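Local coordinates for protein EccC5 (Mycobacterium xenopi RIVM700367, PDB 7B9F) that probably serves as the membrane-anchored FtsK/SpoIIIE-type ATPase of the ESX-5 type VII secretion system, powering protein export across the mycobacterial inner membrane, at residues V15-E19 with E120-M125; S145-R151 with F243-H249; M169-E173 with R379-T383. All coordinates share one frame; numbering follows the deposited sequence.

Interaction 1. Residues V15-E19 with E120-M125; sequences VVKPE and ESADSM
V16 and E19, in the extended N-terminal segment leading into strand 19-22, pack along one side of the long helix 97-132, meeting S121, S124 and M125 on two successive turns. The apolar part is small: V16 CG2 lies 3.8 Å from M125 CB, the two side chains running side by side in the same direction. With its CG anti to the backbone N (chi1 -178°), M125 carries the rest of its chain away from V16 to pack on E173. S124 OG sits 3.4 Å from V16 CA and 2.9 Å from V15 O. One turn earlier, the S121 hydroxyl gives a weak hydrogen bond to E19 OE1 (OG to OE1, 3.4 Å). E19 OE2 is 4.4 Å from E120 OE2, a close approach of like charges that K17 NZ, 5.6 Å from E120 OE1, may partly offset. E19 O is hydrogen-bonded to T175 OG1, on strand 174-177. D123, on the same helix, meets a basic side chain of another protein's chain. The chemistry is therefore mixed and light: a small apolar patch and one weak serine-to-carboxylate hydrogen bond, beside two carboxylates whose charges probably disfavour closer approach.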
ATOM      1  N   VAL C  15     -25.446  23.304  -8.714  1.00100.68           N
ATOM      2  CA  VAL C  15     -25.997  24.541  -8.185  1.00100.68           C
ATOM      3  C   VAL C  15     -25.363  24.821  -6.831  1.00100.68           C
ATOM      4  O   VAL C  15     -25.038  23.904  -6.070  1.00100.68           O
ATOM      5  CB  VAL C  15     -27.542  24.472  -8.098  1.00100.68           C
ATOM      6  CG1 VAL C  15     -28.004  23.423  -7.093  1.00100.68           C
ATOM      7  CG2 VAL C  15     -28.143  25.837  -7.790  1.00100.68           C
ATOM      8  N   VAL C  16     -25.142  26.103  -6.556  1.00102.40           N
ATOM      9  CA  VAL C  16     -24.625  26.561  -5.276  1.00102.40           C
ATOM     10  C   VAL C  16     -25.608  27.573  -4.708  1.00102.40           C
ATOM     11  O   VAL C  16     -26.217  28.352  -5.451  1.00102.40           O
ATOM     12  CB  VAL C  16     -23.201  27.149  -5.411  1.00102.40           C
ATOM     13  CG1 VAL C  16     -23.189  28.439  -6.218  1.00102.40           C
ATOM     14  CG2 VAL C  16     -22.586  27.364  -4.050  1.00102.40           C
ATOM     15  N   LYS C  17     -25.832  27.505  -3.401  1.00110.46           N
ATOM     16  CA  LYS C  17     -26.786  28.409  -2.786  1.00110.46           C
ATOM     17  C   LYS C  17     -26.110  29.283  -1.744  1.00110.46           C
ATOM     18  O   LYS C  17     -25.298  28.792  -0.951  1.00110.46           O
ATOM     19  CB  LYS C  17     -27.958  27.635  -2.167  1.00110.46           C
ATOM     20  CG  LYS C  17     -27.621  26.731  -1.006  1.00110.46           C
ATOM     21  CD  LYS C  17     -28.864  26.062  -0.462  1.00110.46           C
ATOM     22  CE  LYS C  17     -29.382  25.000  -1.409  1.00110.46           C
ATOM     23  NZ  LYS C  17     -28.453  23.843  -1.551  1.00110.46           N
ATOM     24  N   PRO C  18     -26.351  30.586  -1.775  1.00109.30           N
ATOM     25  CA  PRO C  18     -25.809  31.465  -0.736  1.00109.30           C
ATOM     26  C   PRO C  18     -26.508  31.249   0.597  1.00109.30           C
ATOM     27  O   PRO C  18     -27.642  30.771   0.653  1.00109.30           O
ATOM     28  CB  PRO C  18     -26.068  32.871  -1.287  1.00109.30           C
ATOM     29  CG  PRO C  18     -26.290  32.674  -2.745  1.00109.30           C
ATOM     30  CD  PRO C  18     -26.954  31.348  -2.872  1.00109.30           C
ATOM     31  N   GLU C  19     -25.810  31.593   1.676  1.00112.19           N
ATOM     32  CA  GLU C  19     -26.363  31.529   3.019  1.00112.19           C
ATOM     33  C   GLU C  19     -25.940  32.764   3.791  1.00112.19           C
ATOM     34  O   GLU C  19     -25.112  33.555   3.336  1.00112.19           O
ATOM     35  CB  GLU C  19     -25.899  30.294   3.798  1.00112.19           C
ATOM     36  CG  GLU C  19     -26.393  28.968   3.281  1.00112.19           C
ATOM     37  CD  GLU C  19     -25.556  28.442   2.134  1.00112.19           C
ATOM     38  OE1 GLU C  19     -24.547  29.092   1.783  1.00112.19           O
ATOM     39  OE2 GLU C  19     -25.898  27.372   1.592  1.00112.19           O
ATOM     40  N   GLU C 120     -20.302  21.640   3.799  1.00105.66           N
ATOM     41  CA  GLU C 120     -21.206  21.247   2.721  1.00105.66           C
ATOM     42  C   GLU C 120     -21.377  22.376   1.709  1.00105.66           C
ATOM     43  O   GLU C 120     -21.402  22.129   0.494  1.00105.66           O
ATOM     44  CB  GLU C 120     -22.553  20.763   3.270  1.00105.66           C
ATOM     45  CG  GLU C 120     -23.385  21.741   4.071  1.00105.66           C
ATOM     46  CD  GLU C 120     -24.267  22.619   3.201  1.00105.66           C
ATOM     47  OE1 GLU C 120     -24.520  22.241   2.040  1.00105.66           O
ATOM     48  OE2 GLU C 120     -24.708  23.684   3.681  1.00105.66           O
ATOM     49  N   SER C 121     -21.447  23.625   2.181  1.00100.85           N
ATOM     50  CA  SER C 121     -21.533  24.741   1.241  1.00100.85           C
ATOM     51  C   SER C 121     -20.268  24.860   0.399  1.00100.85           C
ATOM     52  O   SER C 121     -20.333  25.119  -0.813  1.00100.85           O
ATOM     53  CB  SER C 121     -21.797  26.039   1.989  1.00100.85           C
ATOM     54  OG  SER C 121     -21.844  27.123   1.084  1.00100.85           O
ATOM     55  N   ALA C 122     -19.107  24.659   1.022  1.00 98.71           N
ATOM     56  CA  ALA C 122     -17.846  24.747   0.303  1.00 98.71           C
ATOM     57  C   ALA C 122     -17.713  23.639  -0.726  1.00 98.71           C
ATOM     58  O   ALA C 122     -17.188  23.869  -1.815  1.00 98.71           O
ATOM     59  CB  ALA C 122     -16.682  24.705   1.286  1.00 98.71           C
ATOM     60  N   ASP C 123     -18.181  22.433  -0.404  1.00101.06           N
ATOM     61  CA  ASP C 123     -18.160  21.357  -1.388  1.00101.06           C
ATOM     62  C   ASP C 123     -19.072  21.666  -2.558  1.00101.06           C
ATOM     63  O   ASP C 123     -18.734  21.360  -3.706  1.00101.06           O
ATOM     64  CB  ASP C 123     -18.564  20.034  -0.751  1.00101.06           C
ATOM     65  CG  ASP C 123     -17.505  19.489   0.167  1.00101.06           C
ATOM     66  OD1 ASP C 123     -16.381  20.026   0.158  1.00101.06           O
ATOM     67  OD2 ASP C 123     -17.791  18.514   0.892  1.00101.06           O
ATOM     68  N   SER C 124     -20.232  22.271  -2.288  1.00 98.32           N
ATOM     69  CA  SER C 124     -21.114  22.660  -3.382  1.00 98.32           C
ATOM     70  C   SER C 124     -20.437  23.657  -4.311  1.00 98.32           C
ATOM     71  O   SER C 124     -20.465  23.499  -5.539  1.00 98.32           O
ATOM     72  CB  SER C 124     -22.406  23.252  -2.834  1.00 98.32           C
ATOM     73  OG  SER C 124     -23.161  23.829  -3.879  1.00 98.32           O
ATOM     74  N   MET C 125     -19.786  24.667  -3.741  1.00 98.24           N
ATOM     75  CA  MET C 125     -19.156  25.688  -4.572  1.00 98.24           C
ATOM     76  C   MET C 125     -17.928  25.138  -5.297  1.00 98.24           C
ATOM     77  O   MET C 125     -17.637  25.527  -6.435  1.00 98.24           O
ATOM     78  CB  MET C 125     -18.832  26.915  -3.723  1.00 98.24           C
ATOM     79  CG  MET C 125     -18.225  28.062  -4.479  1.00 98.24           C
ATOM     80  SD  MET C 125     -17.931  29.461  -3.392  1.00 98.24           S
ATOM     81  CE  MET C 125     -16.568  28.851  -2.429  1.00 98.24           C
TER

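Interaction 2. Residues S145-R151 with F243-H249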
ATOM      1  N   SER C 145     -18.861  18.619 -23.332  1.00 83.84           N
ATOM      2  CA  SER C 145     -18.828  19.923 -22.688  1.00 83.84           C
ATOM      3  C   SER C 145     -18.023  20.942 -23.476  1.00 83.84           C
ATOM      4  O   SER C 145     -17.821  22.057 -22.992  1.00 83.84           O
ATOM      5  CB  SER C 145     -18.255  19.812 -21.275  1.00 83.84           C
ATOM      6  OG  SER C 145     -19.117  19.091 -20.421  1.00 83.84           O
ATOM      7  N   SER C 146     -17.543  20.580 -24.657  1.00 85.02           N
ATOM      8  CA  SER C 146     -16.671  21.459 -25.418  1.00 85.02           C
ATOM      9  C   SER C 146     -17.438  22.664 -25.934  1.00 85.02           C
ATOM     10  O   SER C 146     -18.558  22.538 -26.430  1.00 85.02           O
ATOM     11  CB  SER C 146     -16.053  20.694 -26.587  1.00 85.02           C
ATOM     12  OG  SER C 146     -15.078  21.452 -27.273  1.00 85.02           O
ATOM     13  N   ARG C 147     -16.817  23.835 -25.799  1.00 86.70           N
ATOM     14  CA  ARG C 147     -17.271  25.081 -26.410  1.00 86.70           C
ATOM     15  C   ARG C 147     -18.702  25.430 -26.027  1.00 86.70           C
ATOM     16  O   ARG C 147     -19.493  25.878 -26.855  1.00 86.70           O
ATOM     17  CB  ARG C 147     -17.143  25.018 -27.919  1.00 86.70           C
ATOM     18  CG  ARG C 147     -15.771  24.743 -28.427  1.00 86.70           C
ATOM     19  CD  ARG C 147     -15.942  24.594 -29.886  1.00 86.70           C
ATOM     20  NE  ARG C 147     -14.739  24.271 -30.606  1.00 86.70           N
ATOM     21  CZ  ARG C 147     -14.779  23.824 -31.846  1.00 86.70           C
ATOM     22  NH1 ARG C 147     -15.951  23.673 -32.435  1.00 86.70           N
ATOM     23  NH2 ARG C 147     -13.672  23.532 -32.499  1.00 86.70           N
ATOM     24  N   MET C 148     -19.043  25.227 -24.766  1.00101.67           N
ATOM     25  CA  MET C 148     -20.429  25.402 -24.374  1.00101.67           C
ATOM     26  C   MET C 148     -20.759  26.820 -23.951  1.00101.67           C
ATOM     27  O   MET C 148     -21.869  27.053 -23.468  1.00101.67           O
ATOM     28  CB  MET C 148     -20.807  24.443 -23.246  1.00101.67           C
ATOM     29  CG  MET C 148     -20.108  24.664 -21.931  1.00101.67           C
ATOM     30  SD  MET C 148     -20.665  23.397 -20.774  1.00101.67           S
ATOM     31  CE  MET C 148     -19.735  23.802 -19.302  1.00101.67           C
ATOM     32  N   TRP C 149     -19.835  27.765 -24.078  1.00104.99           N
ATOM     33  CA  TRP C 149     -20.156  29.114 -23.645  1.00104.99           C
ATOM     34  C   TRP C 149     -20.831  29.942 -24.716  1.00104.99           C
ATOM     35  O   TRP C 149     -20.599  29.771 -25.914  1.00104.99           O
ATOM     36  CB  TRP C 149     -18.929  29.830 -23.106  1.00104.99           C
ATOM     37  CG  TRP C 149     -18.606  29.147 -21.909  1.00104.99           C
ATOM     38  CD1 TRP C 149     -17.676  28.189 -21.732  1.00104.99           C
ATOM     39  CD2 TRP C 149     -19.414  29.139 -20.748  1.00104.99           C
ATOM     40  NE1 TRP C 149     -17.764  27.672 -20.471  1.00104.99           N
ATOM     41  CE2 TRP C 149     -18.842  28.239 -19.853  1.00104.99           C
ATOM     42  CE3 TRP C 149     -20.542  29.863 -20.349  1.00104.99           C
ATOM     43  CZ2 TRP C 149     -19.354  28.039 -18.602  1.00104.99           C
ATOM     44  CZ3 TRP C 149     -21.049  29.661 -19.118  1.00104.99           C
ATOM     45  CH2 TRP C 149     -20.465  28.760 -18.256  1.00104.99           C
ATOM     46  N   GLU C 150     -21.672  30.860 -24.254  1.00106.09           N
ATOM     47  CA  GLU C 150     -22.571  31.616 -25.105  1.00106.09           C
ATOM     48  C   GLU C 150     -22.334  33.104 -24.946  1.00106.09           C
ATOM     49  O   GLU C 150     -22.142  33.603 -23.835  1.00106.09           O
ATOM     50  CB  GLU C 150     -24.024  31.279 -24.794  1.00106.09           C
ATOM     51  CG  GLU C 150     -24.416  29.857 -25.154  1.00106.09           C
ATOM     52  CD  GLU C 150     -24.403  29.579 -26.654  1.00106.09           C
ATOM     53  OE1 GLU C 150     -24.495  28.396 -27.033  1.00106.09           O
ATOM     54  OE2 GLU C 150     -24.365  30.532 -27.458  1.00106.09           O
ATOM     55  N   ARG C 151     -22.393  33.797 -26.080  1.00113.84           N
ATOM     56  CA  ARG C 151     -21.993  35.191 -26.168  1.00113.84           C
ATOM     57  C   ARG C 151     -22.871  36.107 -25.334  1.00113.84           C
ATOM     58  O   ARG C 151     -22.361  37.037 -24.704  1.00113.84           O
ATOM     59  CB  ARG C 151     -22.043  35.625 -27.625  1.00113.84           C
ATOM     60  CG  ARG C 151     -21.684  37.065 -27.859  1.00113.84           C
ATOM     61  CD  ARG C 151     -21.309  37.323 -29.308  1.00113.84           C
ATOM     62  NE  ARG C 151     -21.753  38.655 -29.714  1.00113.84           N
ATOM     63  CZ  ARG C 151     -23.004  38.951 -30.056  1.00113.84           C
ATOM     64  NH1 ARG C 151     -23.938  38.010 -30.063  1.00113.84           N
ATOM     65  NH2 ARG C 151     -23.323  40.190 -30.401  1.00113.84           N
ATOM     66  N   PHE C 243     -10.714  25.340 -25.342  1.00 83.55           N
ATOM     67  CA  PHE C 243     -11.696  24.330 -24.979  1.00 83.55           C
ATOM     68  C   PHE C 243     -13.045  24.949 -24.663  1.00 83.55           C
ATOM     69  O   PHE C 243     -14.077  24.469 -25.136  1.00 83.55           O
ATOM     70  CB  PHE C 243     -11.222  23.498 -23.799  1.00 83.55           C
ATOM     71  CG  PHE C 243     -12.261  22.553 -23.296  1.00 83.55           C
ATOM     72  CD1 PHE C 243     -12.571  21.415 -23.999  1.00 83.55           C
ATOM     73  CD2 PHE C 243     -12.935  22.812 -22.126  1.00 83.55           C
ATOM     74  CE1 PHE C 243     -13.536  20.554 -23.545  1.00 83.55           C
ATOM     75  CE2 PHE C 243     -13.897  21.951 -21.668  1.00 83.55           C
ATOM     76  CZ  PHE C 243     -14.196  20.821 -22.378  1.00 83.55           C
ATOM     77  N   SER C 244     -13.072  26.006 -23.862  1.00 86.37           N
ATOM     78  CA  SER C 244     -14.368  26.462 -23.389  1.00 86.37           C
ATOM     79  C   SER C 244     -15.095  27.361 -24.370  1.00 86.37           C
ATOM     80  O   SER C 244     -16.321  27.422 -24.323  1.00 86.37           O
ATOM     81  CB  SER C 244     -14.222  27.197 -22.064  1.00 86.37           C
ATOM     82  OG  SER C 244     -13.402  28.329 -22.220  1.00 86.37           O
ATOM     83  N   HIS C 245     -14.398  28.047 -25.263  1.00 86.63           N
ATOM     84  CA  HIS C 245     -15.044  28.987 -26.169  1.00 86.63           C
ATOM     85  C   HIS C 245     -14.868  28.559 -27.613  1.00 86.63           C
ATOM     86  O   HIS C 245     -13.781  28.157 -28.026  1.00 86.63           O
ATOM     87  CB  HIS C 245     -14.497  30.381 -25.982  1.00 86.63           C
ATOM     88  CG  HIS C 245     -14.747  30.939 -24.625  1.00 86.63           C
ATOM     89  ND1 HIS C 245     -14.110  30.470 -23.500  1.00 86.63           N
ATOM     90  CD2 HIS C 245     -15.573  31.921 -24.209  1.00 86.63           C
ATOM     91  CE1 HIS C 245     -14.527  31.146 -22.447  1.00 86.63           C
ATOM     92  NE2 HIS C 245     -15.418  32.030 -22.851  1.00 86.63           N
ATOM     93  N   GLY C 246     -15.938  28.670 -28.381  1.00 85.75           N
ATOM     94  CA  GLY C 246     -15.928  28.251 -29.757  1.00 85.75           C
ATOM     95  C   GLY C 246     -15.141  29.202 -30.623  1.00 85.75           C
ATOM     96  O   GLY C 246     -14.856  30.333 -30.235  1.00 85.75           O
ATOM     97  N   PRO C 247     -14.741  28.744 -31.807  1.00 84.97           N
ATOM     98  CA  PRO C 247     -14.019  29.623 -32.730  1.00 84.97           C
ATOM     99  C   PRO C 247     -14.827  30.803 -33.207  1.00 84.97           C
ATOM    100  O   PRO C 247     -14.243  31.777 -33.692  1.00 84.97           O
ATOM    101  CB  PRO C 247     -13.676  28.692 -33.893  1.00 84.97           C
ATOM    102  CG  PRO C 247     -13.590  27.369 -33.270  1.00 84.97           C
ATOM    103  CD  PRO C 247     -14.683  27.348 -32.247  1.00 84.97           C
ATOM    104  N   ASP C 248     -16.147  30.749 -33.110  1.00 92.57           N
ATOM    105  CA  ASP C 248     -16.963  31.870 -33.540  1.00 92.57           C
ATOM    106  C   ASP C 248     -17.082  32.961 -32.490  1.00 92.57           C
ATOM    107  O   ASP C 248     -17.507  34.068 -32.819  1.00 92.57           O
ATOM    108  CB  ASP C 248     -18.339  31.364 -33.975  1.00 92.57           C
ATOM    109  CG  ASP C 248     -19.112  30.695 -32.851  1.00 92.57           C
ATOM    110  OD1 ASP C 248     -18.591  30.564 -31.725  1.00 92.57           O
ATOM    111  OD2 ASP C 248     -20.260  30.278 -33.101  1.00 92.57           O
ATOM    112  N   HIS C 249     -16.731  32.678 -31.242  1.00 91.98           N
ATOM    113  CA  HIS C 249     -16.795  33.681 -30.191  1.00 91.98           C
ATOM    114  C   HIS C 249     -15.440  34.245 -29.809  1.00 91.98           C
ATOM    115  O   HIS C 249     -15.357  35.413 -29.431  1.00 91.98           O
ATOM    116  CB  HIS C 249     -17.458  33.104 -28.943  1.00 91.98           C
ATOM    117  CG  HIS C 249     -18.884  32.706 -29.147  1.00 91.98           C
ATOM    118  ND1 HIS C 249     -19.559  31.886 -28.272  1.00 91.98           N
ATOM    119  CD2 HIS C 249     -19.771  33.034 -30.115  1.00 91.98           C
ATOM    120  CE1 HIS C 249     -20.797  31.716 -28.698  1.00 91.98           C
ATOM    121  NE2 HIS C 249     -20.952  32.405 -29.813  1.00 91.98           N
TER
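R147 stretches its side chain over the G246-P247 turn. From CG to NE it is extended, and the guanidinium lies with one face on the proline ring, P247 CD sitting 3.5 Å from R147 CZ over the centre of the group, while the two side chains run at about a right angle. Behind it, the type II turn S145-M148 settles on the end of helix 227-244: R147 N donates to F243 O (2.9 Å), and R147 CA lies 3.3 Å from S244 O. The same S244 carbonyl meets the W149 indole at its edge, near the ring plane, 3.0 Å from CD1. W149 CB in turn rests over one face of the H245 imidazole, which donates from ND1 to S244 OG. F243, its CG anti to the backbone N (chi1 174°), brings CE1 to 3.8 Å from S146 CA, with CZ near S145 O. At the far end R151 CB lies over one face of the H249 ring in a CH-pi contact, and H249 ND1 makes a weak bond to W149 O (3.3 Å). F160 meets H245 edge-to-face. The arrangement is that of a connecting loop laid along a helix C-terminus and the turn after it, where the chain passes from helix 227-244 to strand 250-256 of the central sheet in an alpha/beta domain.

Interaction 3. Residues M169-E173 with R379-T383; sequences MTRPE and RDRDT
R381 leaves its backbone with CG anti to N and then bends at chi3 (68°), which swings its guanidinium toward R171-E173; R171 starts with CG between its N and carbonyl carbon (chi1 66°) and runs extended as far as NE. The two guanidinium groups lie partly over one another, planes 41° apart, with R171 NH1 over one face of the R381 group. Carboxylates gather round them. R171 NH2 bonds weakly to D380 OD1 (3.3 Å), with guanidinium and carboxylate nearly coplanar, and also weakly to D382 OD2 (3.3 Å), whose carboxylate stands steeply across it. R381 grips D382 OD1 side-on through NE (3.0 Å) and NH2 (3.2 Å), with OD1 close to the guanidinium plane. R381 NH2 further reaches E173 OE2 at 2.7 Å, a salt bridge of bent, weak hydrogen-bond geometry, and R381 NH1 donates weakly to R171 O (3.1 Å). T170 OG1 lies against the aliphatic stem of R381, 3.7 Å from CD. D380 is itself positioned by its own loop: OD2 accepts from T383 N and, through its anti lone pair, from the T383 hydroxyl. The three acidic groups probably offset the two closely placed positive charges. M125 and Y129 of helix 97-132 lie against R381 as well. Overall this is a five-residue salt-bridge network with an Asx motif in the 380-383 loop, joining the end of strand 162-170 to the loop that connects the neighbouring antiparallel strands 373-376 and 392-397.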
ATOM      1  N   MET C 169      -7.224  30.778  -2.900  1.00 99.61           N
ATOM      2  CA  MET C 169      -8.274  31.033  -1.927  1.00 99.61           C
ATOM      3  C   MET C 169      -9.420  31.810  -2.548  1.00 99.61           C
ATOM      4  O   MET C 169      -9.234  32.562  -3.503  1.00 99.61           O
ATOM      5  CB  MET C 169      -7.735  31.844  -0.758  1.00 99.61           C
ATOM      6  CG  MET C 169      -6.737  31.137   0.074  1.00 99.61           C
ATOM      7  SD  MET C 169      -6.209  32.152   1.455  1.00 99.61           S
ATOM      8  CE  MET C 169      -5.169  33.329   0.605  1.00 99.61           C
ATOM      9  N   THR C 170     -10.605  31.649  -1.969  1.00 98.25           N
ATOM     10  CA  THR C 170     -11.724  32.522  -2.292  1.00 98.25           C
ATOM     11  C   THR C 170     -12.688  32.526  -1.119  1.00 98.25           C
ATOM     12  O   THR C 170     -12.700  31.597  -0.311  1.00 98.25           O
ATOM     13  CB  THR C 170     -12.437  32.095  -3.576  1.00 98.25           C
ATOM     14  OG1 THR C 170     -13.414  33.080  -3.925  1.00 98.25           O
ATOM     15  CG2 THR C 170     -13.117  30.774  -3.395  1.00 98.25           C
ATOM     16  N   ARG C 171     -13.467  33.588  -1.016  1.00 96.57           N
ATOM     17  CA  ARG C 171     -14.394  33.632   0.102  1.00 96.57           C
ATOM     18  C   ARG C 171     -15.604  32.750  -0.193  1.00 96.57           C
ATOM     19  O   ARG C 171     -16.027  32.643  -1.344  1.00 96.57           O
ATOM     20  CB  ARG C 171     -14.828  35.069   0.392  1.00 96.57           C
ATOM     21  CG  ARG C 171     -15.645  35.727  -0.683  1.00 96.57           C
ATOM     22  CD  ARG C 171     -16.157  37.071  -0.222  1.00 96.57           C
ATOM     23  NE  ARG C 171     -16.767  37.821  -1.313  1.00 96.57           N
ATOM     24  CZ  ARG C 171     -18.008  37.634  -1.746  1.00 96.57           C
ATOM     25  NH1 ARG C 171     -18.785  36.723  -1.181  1.00 96.57           N
ATOM     26  NH2 ARG C 171     -18.475  38.365  -2.746  1.00 96.57           N
ATOM     27  N   PRO C 172     -16.155  32.084   0.808  1.00 98.04           N
ATOM     28  CA  PRO C 172     -17.227  31.123   0.571  1.00 98.04           C
ATOM     29  C   PRO C 172     -18.551  31.826   0.315  1.00 98.04           C
ATOM     30  O   PRO C 172     -18.648  33.046   0.311  1.00 98.04           O
ATOM     31  CB  PRO C 172     -17.266  30.331   1.873  1.00 98.04           C
ATOM     32  CG  PRO C 172     -16.885  31.311   2.876  1.00 98.04           C
ATOM     33  CD  PRO C 172     -15.823  32.157   2.235  1.00 98.04           C
ATOM     34  N   GLU C 173     -19.581  31.016   0.096  1.00105.82           N
ATOM     35  CA  GLU C 173     -20.917  31.543  -0.109  1.00105.82           C
ATOM     36  C   GLU C 173     -21.646  31.819   1.193  1.00105.82           C
ATOM     37  O   GLU C 173     -22.618  32.578   1.186  1.00105.82           O
ATOM     38  CB  GLU C 173     -21.734  30.572  -0.955  1.00105.82           C
ATOM     39  CG  GLU C 173     -21.337  30.493  -2.427  1.00105.82           C
ATOM     40  CD  GLU C 173     -21.812  31.663  -3.283  1.00105.82           C
ATOM     41  OE1 GLU C 173     -22.194  31.408  -4.444  1.00105.82           O
ATOM     42  OE2 GLU C 173     -21.808  32.827  -2.831  1.00105.82           O
ATOM     43  N   ARG C 379      -9.344  40.923  -6.009  1.00 94.79           N
ATOM     44  CA  ARG C 379     -10.532  41.350  -6.724  1.00 94.79           C
ATOM     45  C   ARG C 379     -11.755  40.724  -6.082  1.00 94.79           C
ATOM     46  O   ARG C 379     -11.665  39.689  -5.421  1.00 94.79           O
ATOM     47  CB  ARG C 379     -10.467  40.960  -8.192  1.00 94.79           C
ATOM     48  CG  ARG C 379      -9.452  41.744  -8.978  1.00 94.79           C
ATOM     49  CD  ARG C 379      -9.419  41.313 -10.419  1.00 94.79           C
ATOM     50  NE  ARG C 379      -8.612  42.226 -11.209  1.00 94.79           N
ATOM     51  CZ  ARG C 379      -9.112  43.251 -11.881  1.00 94.79           C
ATOM     52  NH1 ARG C 379     -10.412  43.483 -11.857  1.00 94.79           N
ATOM     53  NH2 ARG C 379      -8.316  44.045 -12.570  1.00 94.79           N
ATOM     54  N   ASP C 380     -12.896  41.373  -6.265  1.00100.45           N
ATOM     55  CA  ASP C 380     -14.142  40.834  -5.747  1.00100.45           C
ATOM     56  C   ASP C 380     -14.504  39.560  -6.491  1.00100.45           C
ATOM     57  O   ASP C 380     -14.274  39.441  -7.696  1.00100.45           O
ATOM     58  CB  ASP C 380     -15.261  41.858  -5.886  1.00100.45           C
ATOM     59  CG  ASP C 380     -16.613  41.293  -5.523  1.00100.45           C
ATOM     60  OD1 ASP C 380     -16.687  40.467  -4.588  1.00100.45           O
ATOM     61  OD2 ASP C 380     -17.603  41.662  -6.183  1.00100.45           O
ATOM     62  N   ARG C 381     -15.062  38.597  -5.761  1.00 98.57           N
ATOM     63  CA  ARG C 381     -15.419  37.324  -6.368  1.00 98.57           C
ATOM     64  C   ARG C 381     -16.571  37.468  -7.351  1.00 98.57           C
ATOM     65  O   ARG C 381     -16.618  36.750  -8.354  1.00 98.57           O
ATOM     66  CB  ARG C 381     -15.765  36.314  -5.281  1.00 98.57           C
ATOM     67  CG  ARG C 381     -16.048  34.922  -5.777  1.00 98.57           C
ATOM     68  CD  ARG C 381     -16.812  34.160  -4.730  1.00 98.57           C
ATOM     69  NE  ARG C 381     -18.143  34.720  -4.569  1.00 98.57           N
ATOM     70  CZ  ARG C 381     -19.010  34.318  -3.654  1.00 98.57           C
ATOM     71  NH1 ARG C 381     -18.683  33.352  -2.815  1.00 98.57           N
ATOM     72  NH2 ARG C 381     -20.201  34.887  -3.576  1.00 98.57           N
ATOM     73  N   ASP C 382     -17.495  38.390  -7.102  1.00101.78           N
ATOM     74  CA  ASP C 382     -18.672  38.478  -7.955  1.00101.78           C
ATOM     75  C   ASP C 382     -18.533  39.497  -9.077  1.00101.78           C
ATOM     76  O   ASP C 382     -18.970  39.236 -10.199  1.00101.78           O
ATOM     77  CB  ASP C 382     -19.904  38.811  -7.119  1.00101.78           C
ATOM     78  CG  ASP C 382     -20.190  37.766  -6.070  1.00101.78           C
ATOM     79  OD1 ASP C 382     -19.775  36.605  -6.266  1.00101.78           O
ATOM     80  OD2 ASP C 382     -20.835  38.099  -5.055  1.00101.78           O
ATOM     81  N   THR C 383     -17.938  40.656  -8.807  1.00 99.91           N
ATOM     82  CA  THR C 383     -17.942  41.752  -9.762  1.00 99.91           C
ATOM     83  C   THR C 383     -16.591  42.016 -10.401  1.00 99.91           C
ATOM     84  O   THR C 383     -16.494  42.909 -11.245  1.00 99.91           O
ATOM     85  CB  THR C 383     -18.425  43.032  -9.085  1.00 99.91           C
ATOM     86  OG1 THR C 383     -17.469  43.425  -8.095  1.00 99.91           O
ATOM     87  CG2 THR C 383     -19.760  42.797  -8.422  1.00 99.91           C
TER

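How the interactions relate
Following the chain from the N terminus, interaction 1 closes first, bringing the segment before strand 19-22 back to helix 97-132 across the unmodelled residues 37-95. Interaction 2 then opens in the loop after that helix and ends beyond helix 227-244. Interaction 3 begins at the end of strand 162-170, inside the loop that interaction 2 closes, and finishes after strand 373-376, so the two cross. Interactions 1 and 3 are neighbours, with centres about 13 Å apart, and meet where E173 packs against V16 and M125. Together they tie the long helix to the end of strand 162-170 and the loop between strands 373-376 and 392-397, whereas interaction 2 stands apart, its centre about 24 Å from that of interaction 3.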